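Local coordinates for protein interleukin-15 receptor alpha chain (Mus musculus, PDB 2PSM) that probably binds interleukin-15 with high affinity through its sushi domain, as the alpha subunit of the cytokine's receptor, at residues K42-A45 / G46-T49. Residues are numbered along the deposited sequence; the frame is centred on the assembly and turned at random.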
ATOM      1  N   LYS B  42      -3.116  14.589   3.414  1.00 26.57           N
ATOM      2  CA  LYS B  42      -2.828  13.170   3.655  1.00 28.63           C
ATOM      3  C   LYS B  42      -2.377  12.442   2.396  1.00 26.50           C
ATOM      4  O   LYS B  42      -2.871  12.713   1.298  1.00 24.11           O
ATOM      5  CB  LYS B  42      -4.074  12.447   4.189  1.00 27.48           C
ATOM      6  CG  LYS B  42      -4.459  12.765   5.624  1.00 33.70           C
ATOM      7  CD  LYS B  42      -3.413  12.274   6.599  1.00 36.35           C
ATOM      8  CE  LYS B  42      -3.880  12.455   8.032  1.00 43.20           C
ATOM      9  NZ  LYS B  42      -2.764  12.236   8.999  1.00 46.89           N
ATOM     10  N   ARG B  43      -1.446  11.506   2.563  1.00 26.31           N
ATOM     11  CA  ARG B  43      -0.960  10.705   1.441  1.00 23.89           C
ATOM     12  C   ARG B  43      -2.176   9.933   0.937  1.00 24.35           C
ATOM     13  O   ARG B  43      -2.836   9.226   1.709  1.00 23.48           O
ATOM     14  CB  ARG B  43       0.113   9.713   1.909  1.00 24.13           C
ATOM     15  CG  ARG B  43       0.403   8.595   0.903  1.00 24.36           C
ATOM     16  CD  ARG B  43       1.449   7.620   1.430  1.00 23.03           C
ATOM     17  NE  ARG B  43       0.931   6.803   2.530  1.00 23.26           N
ATOM     18  CZ  ARG B  43       0.112   5.765   2.379  1.00 21.51           C
ATOM     19  NH1 ARG B  43      -0.294   5.392   1.174  1.00 22.65           N
ATOM     20  NH2 ARG B  43      -0.313   5.099   3.442  1.00 20.53           N
ATOM     21  N   LYS B  44      -2.493  10.086  -0.340  1.00 22.14           N
ATOM     22  CA  LYS B  44      -3.632   9.375  -0.894  1.00 23.43           C
ATOM     23  C   LYS B  44      -3.365   7.878  -0.874  1.00 24.19           C
ATOM     24  O   LYS B  44      -2.266   7.430  -1.211  1.00 22.64           O
ATOM     25  CB  LYS B  44      -3.895   9.808  -2.332  1.00 24.66           C
ATOM     26  CG  LYS B  44      -5.121   9.142  -2.924  1.00 25.65           C
ATOM     27  CD  LYS B  44      -5.369   9.603  -4.340  1.00 32.01           C
ATOM     28  CE  LYS B  44      -6.678   9.049  -4.876  1.00 33.37           C
ATOM     29  NZ  LYS B  44      -6.954   9.630  -6.219  1.00 37.61           N
ATOM     30  N   ALA B  45      -4.378   7.110  -0.487  1.00 23.32           N
ATOM     31  CA  ALA B  45      -4.264   5.657  -0.429  1.00 25.63           C
ATOM     32  C   ALA B  45      -3.833   5.141  -1.805  1.00 23.87           C
ATOM     33  O   ALA B  45      -4.344   5.585  -2.828  1.00 24.71           O
ATOM     34  CB  ALA B  45      -5.617   5.047  -0.026  1.00 20.98           C
ATOM     35  N   GLY B  46      -2.883   4.216  -1.838  1.00 24.65           N
ATOM     36  CA  GLY B  46      -2.438   3.701  -3.125  1.00 22.63           C
ATOM     37  C   GLY B  46      -1.224   4.410  -3.698  1.00 23.41           C
ATOM     38  O   GLY B  46      -0.582   3.886  -4.615  1.00 22.94           O
ATOM     39  N   THR B  47      -0.917   5.601  -3.182  1.00 19.22           N
ATOM     40  CA  THR B  47       0.243   6.357  -3.644  1.00 20.74           C
ATOM     41  C   THR B  47       1.365   6.227  -2.612  1.00 20.77           C
ATOM     42  O   THR B  47       1.114   5.954  -1.441  1.00 22.23           O
ATOM     43  CB  THR B  47      -0.089   7.873  -3.902  1.00 18.92           C
ATOM     44  OG1 THR B  47      -0.415   8.532  -2.672  1.00 20.45           O
ATOM     45  CG2 THR B  47      -1.272   7.998  -4.867  1.00 20.27           C
ATOM     46  N   SER B  48       2.597   6.437  -3.062  1.00 21.28           N
ATOM     47  CA  SER B  48       3.785   6.287  -2.235  1.00 22.69           C
ATOM     48  C   SER B  48       4.561   7.582  -2.001  1.00 23.95           C
ATOM     49  O   SER B  48       4.660   8.427  -2.894  1.00 24.75           O
ATOM     50  CB  SER B  48       4.696   5.239  -2.902  1.00 21.82           C
ATOM     51  OG  SER B  48       6.026   5.289  -2.428  1.00 23.94           O
ATOM     52  N   THR B  49       5.104   7.734  -0.797  1.00 22.58           N
ATOM     53  CA  THR B  49       5.904   8.917  -0.461  1.00 24.34           C
ATOM     54  C   THR B  49       7.380   8.648  -0.774  1.00 23.17           C
ATOM     55  O   THR B  49       8.231   9.517  -0.598  1.00 25.22           O
ATOM     56  CB  THR B  49       5.836   9.251   1.045  1.00 25.89           C
ATOM     57  OG1 THR B  49       6.231   8.099   1.808  1.00 28.65           O
ATOM     58  CG2 THR B  49       4.440   9.684   1.448  1.00 23.72           C
TER
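Lys-44 and Thr-47 close a type II beta turn in which one carbonyl oxygen, Lys-44 O, accepts two bonds from the same residue. Thr-47 N donates to Lys-44 O at 3.0 Å, the standard turn bond, and Thr-47 OG1 donates to it at 2.6 Å, slightly tilted from the carbonyl plane. A chi1 of 66° sets OG1 between the backbone N and carbonyl carbon of Thr-47, facing back to that oxygen. Gly-46, with phi 94°, occupies the turn position where a CB would collide with Ala-45 O.

Packing is tight along Arg-43, whose stem runs antiparallel to the Thr-47 side chain: Arg-43 CD rests 3.3 Å from Thr-47 O and 3.6 Å from Thr-49 CG2. The Arg-43 side chain bends at chi3 (70°), bringing Arg-43 NH1 to Thr-47 O at 3.0 Å, nearly in line with the C=O bond. By contrast, the side chain of Lys-44 meets Thr-47 through CB, 3.7 Å from Thr-47 OG1, and its extended end leads away to the exposed side.

Beyond the turn, Arg-43 NH2 is salt-bridged to acidic chemistry on the partner protein chain, where an acidic side chain also accepts a bond from Gly-46 N. Were Arg-43 replaced by an alanine, Thr-47 O would probably lose its side-chain donor, and the partner's negative charge its cation. This is consistent with a sushi-domain turn whose internal bonds help hold the guanidinium toward the partner's acidic surface.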